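Local coordinates for protein succinate dehydrogenase (Membrane anchor subunit) (Mycolicibacterium smegmatis, PDB 7D6V) that anchors the mycobacterial succinate dehydrogenase Sdh1 in the membrane, carries a membrane-embedded Rieske-type iron-sulfur cluster and probably relays electrons to quinone, at residues C[161-166]-C[201-206]; C[104-109]-C[156-161]. All coordinates share one frame; numbering follows the deposited sequence.

Contact 1: residues C[161-166]-C[201-206]. With FES (Fe2/s2 (inorganic) cluster), chain J.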
loop_
_atom_site.group_PDB
_atom_site.type_symbol
_atom_site.label_atom_id
_atom_site.label_comp_id
_atom_site.label_asym_id
_atom_site.label_seq_id
_atom_site.Cartn_x
_atom_site.Cartn_y
_atom_site.Cartn_z
ATOM N N ALA C 161 21.248 35.303 -7.767
ATOM C CA ALA C 161 21.085 36.552 -8.501
ATOM C C ALA C 161 19.702 37.145 -8.273
ATOM O O ALA C 161 19.552 38.366 -8.150
ATOM C CB ALA C 161 21.336 36.321 -9.990
ATOM N N ALA C 162 18.677 36.293 -8.218
ATOM C CA ALA C 162 17.323 36.758 -7.965
ATOM C C ALA C 162 17.177 37.314 -6.559
ATOM O O ALA C 162 16.409 38.253 -6.349
ATOM C CB ALA C 162 16.329 35.623 -8.194
ATOM N N VAL C 163 17.896 36.751 -5.588
ATOM C CA VAL C 163 17.901 37.333 -4.248
ATOM C C VAL C 163 18.469 38.747 -4.287
ATOM O O VAL C 163 17.914 39.679 -3.684
ATOM C CB VAL C 163 18.684 36.434 -3.273
ATOM C CG1 VAL C 163 18.827 37.114 -1.926
ATOM C CG2 VAL C 163 17.987 35.097 -3.114
ATOM N N LEU C 164 19.576 38.934 -5.008
ATOM C CA LEU C 164 20.150 40.275 -5.110
ATOM C C LEU C 164 19.193 41.247 -5.801
ATOM O O LEU C 164 19.024 42.395 -5.362
ATOM C CB LEU C 164 21.485 40.223 -5.847
ATOM C CG LEU C 164 22.550 39.306 -5.252
ATOM C CD1 LEU C 164 23.888 39.545 -5.924
ATOM C CD2 LEU C 164 22.659 39.508 -3.753
ATOM N N ILE C 165 18.553 40.802 -6.884
ATOM C CA ILE C 165 17.631 41.668 -7.612
ATOM C C ILE C 165 16.397 41.979 -6.771
ATOM O O ILE C 165 15.840 43.080 -6.855
ATOM C CB ILE C 165 17.266 41.029 -8.964
ATOM C CG1 ILE C 165 18.522 40.857 -9.817
ATOM C CG2 ILE C 165 16.247 41.872 -9.710
ATOM C CD1 ILE C 165 18.312 40.016 -11.050
ATOM N N SER C 166 15.948 41.027 -5.952
ATOM C CA SER C 166 14.856 41.294 -5.024
ATOM C C SER C 166 15.252 42.344 -3.998
ATOM O O SER C 166 14.431 43.179 -3.608
ATOM C CB SER C 166 14.428 40.003 -4.332
ATOM O OG SER C 166 13.634 39.204 -5.185
ATOM N N VAL C 201 8.017 36.293 -1.857
ATOM C CA VAL C 201 7.390 35.003 -1.575
ATOM C C VAL C 201 7.760 33.986 -2.648
ATOM O O VAL C 201 8.119 32.840 -2.350
ATOM C CB VAL C 201 5.865 35.164 -1.452
ATOM C CG1 VAL C 201 5.198 33.809 -1.313
ATOM C CG2 VAL C 201 5.524 36.043 -0.269
ATOM N N TYR C 202 7.686 34.396 -3.916
ATOM C CA TYR C 202 8.031 33.491 -5.008
ATOM C C TYR C 202 9.499 33.085 -4.957
ATOM O O TYR C 202 9.837 31.919 -5.185
ATOM C CB TYR C 202 7.704 34.141 -6.350
ATOM C CG TYR C 202 8.251 33.383 -7.534
ATOM C CD1 TYR C 202 7.780 32.117 -7.848
ATOM C CD2 TYR C 202 9.242 33.929 -8.332
ATOM C CE1 TYR C 202 8.279 31.421 -8.926
ATOM C CE2 TYR C 202 9.746 33.240 -9.408
ATOM C CZ TYR C 202 9.260 31.988 -9.703
ATOM O OH TYR C 202 9.762 31.303 -10.781
ATOM N N THR C 203 10.386 34.036 -4.664
ATOM C CA THR C 203 11.809 33.728 -4.585
ATOM C C THR C 203 12.114 32.789 -3.423
ATOM O O THR C 203 12.972 31.908 -3.541
ATOM C CB THR C 203 12.614 35.020 -4.462
ATOM O OG1 THR C 203 12.196 35.936 -5.479
ATOM C CG2 THR C 203 14.096 34.748 -4.621
ATOM N N LEU C 204 11.428 32.958 -2.295
ATOM C CA LEU C 204 11.694 32.127 -1.130
ATOM C C LEU C 204 10.972 30.788 -1.170
ATOM O O LEU C 204 11.290 29.915 -0.359
ATOM C CB LEU C 204 11.316 32.872 0.149
ATOM C CG LEU C 204 12.151 34.110 0.471
ATOM C CD1 LEU C 204 11.779 34.658 1.834
ATOM C CD2 LEU C 204 13.632 33.790 0.402
ATOM N N SER C 205 10.023 30.597 -2.081
ATOM C CA SER C 205 9.410 29.290 -2.273
ATOM C C SER C 205 10.152 28.446 -3.304
ATOM O O SER C 205 9.660 27.381 -3.687
ATOM C CB SER C 205 7.942 29.446 -2.670
ATOM O OG SER C 205 7.811 29.975 -3.973
ATOM N N CYS C 206 11.311 28.915 -3.757
ATOM C CA CYS C 206 12.090 28.194 -4.760
ATOM C C CYS C 206 12.579 26.829 -4.277
ATOM O O CYS C 206 12.908 26.657 -3.103
ATOM C CB CYS C 206 13.279 29.041 -5.222
ATOM S SG CYS C 206 14.640 28.090 -5.936
HETATM FE FE1 FES J . 11.079 27.740 -9.294
HETATM FE FE2 FES J . 13.430 28.202 -8.071
HETATM S S1 FES J . 12.516 26.258 -8.542
HETATM S S2 FES J . 11.959 29.682 -8.754
#
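Beside the membrane-embedded Rieske [2Fe-2S] site, Thr-203 packs against Ala-162, Val-163 and Ser-166 just before its own helix runs out. Its CG2, anti to the backbone N, does the apolar work: it lies 4.3 Å from Ala-162 CB and 4.2 Å from Val-163 CG2, resting between them in loose contact. The hydroxyl branch faces Ser-166, but each oxygen turns to its own helix. Thr-203 OG1 bonds to Leu-199 O, while Ser-166 OG donates to Ala-162 O at 3.2 Å. That carbonyl also takes the Ser-166 amide, the two donors arriving on opposite faces of its plane. One turn on, Cys-206 SG binds FE2 of the cluster at 2.5 Å, with His-155 NE2 as fellow iron ligand, and the cysteine side chain also N-caps helix 207-215. Tyr-202 approaches the cluster obliquely, its OH 3.4 Å from bridging sulfur S2. Ser-205 OG bonds to both Tyr-202 O and His-240 ND1, tying the end of the helix to a residue of the cluster pocket. The contact is buried where helices 155-175 and 188-204 meet, with helix 104-112 against Ala-162 and Tyr-202, and helix 240-264 against Val-201, Tyr-202 and Ser-205.

Contact 2: residues C[104-109]-C[156-161]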
loop_
_atom_site.group_PDB
_atom_site.type_symbol
_atom_site.label_atom_id
_atom_site.label_comp_id
_atom_site.label_asym_id
_atom_site.label_seq_id
_atom_site.Cartn_x
_atom_site.Cartn_y
_atom_site.Cartn_z
ATOM N N LEU C 104 17.540 42.100 -16.380
ATOM C CA LEU C 104 16.617 41.331 -17.210
ATOM C C LEU C 104 17.182 39.989 -17.665
ATOM O O LEU C 104 16.439 38.994 -17.606
ATOM C CB LEU C 104 16.176 42.172 -18.414
ATOM C CG LEU C 104 15.205 43.319 -18.130
ATOM C CD1 LEU C 104 14.814 44.017 -19.419
ATOM C CD2 LEU C 104 13.972 42.822 -17.396
ATOM N N PRO C 105 18.432 39.878 -18.137
ATOM C CA PRO C 105 18.951 38.539 -18.463
ATOM C C PRO C 105 18.929 37.582 -17.285
ATOM O O PRO C 105 18.568 36.411 -17.449
ATOM C CB PRO C 105 20.384 38.825 -18.932
ATOM C CG PRO C 105 20.360 40.225 -19.382
ATOM C CD PRO C 105 19.402 40.929 -18.488
ATOM N N PHE C 106 19.280 38.060 -16.092
ATOM C CA PHE C 106 19.327 37.179 -14.931
ATOM C C PHE C 106 17.934 36.738 -14.511
ATOM O O PHE C 106 17.736 35.578 -14.144
ATOM C CB PHE C 106 20.047 37.868 -13.777
ATOM C CG PHE C 106 21.525 37.976 -13.974
ATOM C CD1 PHE C 106 22.355 36.917 -13.663
ATOM C CD2 PHE C 106 22.086 39.133 -14.477
ATOM C CE1 PHE C 106 23.715 37.013 -13.844
ATOM C CE2 PHE C 106 23.446 39.234 -14.661
ATOM C CZ PHE C 106 24.261 38.172 -14.344
ATOM N N LEU C 107 16.957 37.641 -14.558
ATOM C CA LEU C 107 15.593 37.263 -14.204
ATOM C C LEU C 107 15.001 36.308 -15.233
ATOM O O LEU C 107 14.299 35.351 -14.874
ATOM C CB LEU C 107 14.731 38.514 -14.061
ATOM C CG LEU C 107 15.048 39.350 -12.823
ATOM C CD1 LEU C 107 14.419 40.727 -12.921
ATOM C CD2 LEU C 107 14.588 38.633 -11.568
ATOM N N LEU C 108 15.280 36.550 -16.514
ATOM C CA LEU C 108 14.828 35.637 -17.554
ATOM C C LEU C 108 15.430 34.251 -17.365
ATOM O O LEU C 108 14.728 33.244 -17.477
ATOM C CB LEU C 108 15.184 36.195 -18.931
ATOM C CG LEU C 108 14.802 35.339 -20.136
ATOM C CD1 LEU C 108 13.296 35.231 -20.265
ATOM C CD2 LEU C 108 15.414 35.904 -21.401
ATOM N N ALA C 109 16.726 34.181 -17.057
ATOM C CA ALA C 109 17.360 32.888 -16.821
ATOM C C ALA C 109 16.827 32.227 -15.555
ATOM O O ALA C 109 16.671 31.002 -15.504
ATOM C CB ALA C 109 18.872 33.060 -16.744
ATOM N N ARG C 156 20.468 27.305 -9.021
ATOM C CA ARG C 156 20.717 27.926 -7.722
ATOM C C ARG C 156 21.494 29.231 -7.850
ATOM O O ARG C 156 21.332 30.138 -7.025
ATOM C CB ARG C 156 21.456 26.946 -6.812
ATOM C CG ARG C 156 22.749 26.408 -7.389
ATOM C CD ARG C 156 23.355 25.349 -6.491
ATOM N NE ARG C 156 22.588 24.109 -6.533
ATOM C CZ ARG C 156 22.988 22.963 -5.996
ATOM N NH1 ARG C 156 24.153 22.894 -5.373
ATOM N NH2 ARG C 156 22.225 21.887 -6.083
ATOM N N TYR C 157 22.323 29.364 -8.884
ATOM C CA TYR C 157 23.071 30.603 -9.057
ATOM C C TYR C 157 22.164 31.723 -9.545
ATOM O O TYR C 157 22.290 32.876 -9.109
ATOM C CB TYR C 157 24.237 30.371 -10.010
ATOM C CG TYR C 157 25.297 29.505 -9.387
ATOM C CD1 TYR C 157 26.424 30.061 -8.807
ATOM C CD2 TYR C 157 25.152 28.130 -9.349
ATOM C CE1 TYR C 157 27.382 29.268 -8.223
ATOM C CE2 TYR C 157 26.101 27.333 -8.768
ATOM C CZ TYR C 157 27.212 27.905 -8.207
ATOM O OH TYR C 157 28.162 27.103 -7.631
ATOM N N PHE C 158 21.223 31.399 -10.428
ATOM C CA PHE C 158 20.202 32.372 -10.786
ATOM C C PHE C 158 19.294 32.670 -9.603
ATOM O O PHE C 158 18.737 33.765 -9.517
ATOM C CB PHE C 158 19.403 31.873 -11.986
ATOM C CG PHE C 158 20.236 31.690 -13.215
ATOM C CD1 PHE C 158 20.920 32.758 -13.762
ATOM C CD2 PHE C 158 20.352 30.449 -13.813
ATOM C CE1 PHE C 158 21.699 32.595 -14.883
ATOM C CE2 PHE C 158 21.126 30.283 -14.936
ATOM C CZ PHE C 158 21.799 31.356 -15.473
ATOM N N PHE C 159 19.158 31.726 -8.673
ATOM C CA PHE C 159 18.440 32.001 -7.432
ATOM C C PHE C 159 19.177 33.029 -6.581
ATOM O O PHE C 159 18.557 33.938 -6.019
ATOM C CB PHE C 159 18.224 30.697 -6.664
ATOM C CG PHE C 159 17.865 30.893 -5.222
ATOM C CD1 PHE C 159 16.622 31.376 -4.863
ATOM C CD2 PHE C 159 18.770 30.583 -4.224
ATOM C CE1 PHE C 159 16.294 31.553 -3.543
ATOM C CE2 PHE C 159 18.446 30.760 -2.903
ATOM C CZ PHE C 159 17.208 31.246 -2.562
ATOM N N TYR C 160 20.501 32.906 -6.476
ATOM C CA TYR C 160 21.280 33.918 -5.764
ATOM C C TYR C 160 21.153 35.283 -6.436
ATOM O O TYR C 160 20.970 36.315 -5.768
ATOM C CB TYR C 160 22.750 33.505 -5.688
ATOM C CG TYR C 160 22.995 32.099 -5.192
ATOM C CD1 TYR C 160 22.213 31.545 -4.192
ATOM C CD2 TYR C 160 24.020 31.328 -5.720
ATOM C CE1 TYR C 160 22.437 30.262 -3.740
ATOM C CE2 TYR C 160 24.251 30.046 -5.276
ATOM C CZ TYR C 160 23.457 29.519 -4.283
ATOM O OH TYR C 160 23.681 28.240 -3.830
ATOM N N ALA C 161 21.248 35.303 -7.767
ATOM C CA ALA C 161 21.085 36.552 -8.501
ATOM C C ALA C 161 19.702 37.145 -8.273
ATOM O O ALA C 161 19.552 38.366 -8.150
ATOM C CB ALA C 161 21.336 36.321 -9.990
#
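Ala-109 and Phe-158 fit as bump and plate: the alanine methyl sits over one face of the phenylalanine ring, a CH-pi contact with CB 3.6 Å from the ring centroid and 18° off the normal. CB is displaced from the centre toward CE1. Phe-158 carries its ring there with CG anti to the carbonyl carbon (chi1 -62°), leaning toward helix 104-112. The second bump runs the opposite way: the methyl of Ala-161 points from 156-161 at the other helix and meets Phe-106 CD1 at 3.9 Å, so each helix gives one methyl and one ring. Phe-158 CD1 is a second, looser oblique neighbour of the Phe-106 ring, 4.4 Å from Phe-106 CD1. The side chains that meet are all apolar. The axes of the two segments pass 9.1 Å apart, and their N-to-C directions make 133°, steeply inclined but running more against than along each other. Phe-158 also lies about 4 Å from a bound phospholipid. On another side of helix 155-175, Arg-156 makes salt bridges to Asp-233, Asp-237 and Glu-229 of the iron-sulfur subunit, while Phe-159 and Tyr-160 pack on helix 207-215. The joint thus packs helix 104-112 against a helix that itself docks on the neighbouring subunit.

Helix 155-175 carries both contacts: 156-161 meets helix 104-112 in contact 2, and 161-166 meets helix 188-204 in contact 1, with Ala-161 shared. Their centres lie about 9 Å apart. Ile-165 spans the gap on one side, its CD1 3.9 Å from Phe-106 CB and also against Leu-107. On the cluster side Phe-159 is the bridge, its CD1 4.0 Å from Cys-206 SG, and it packs on Thr-203 as well. Contact 1 supplies one ligand of the Rieske cluster, Cys-206, and the side chain of Phe-158 in contact 2 comes about 8 Å from the cluster. The bound phospholipid lies nearer contact 2: the side chain of Ala-162 in contact 1 is about 12 Å from this PEV molecule.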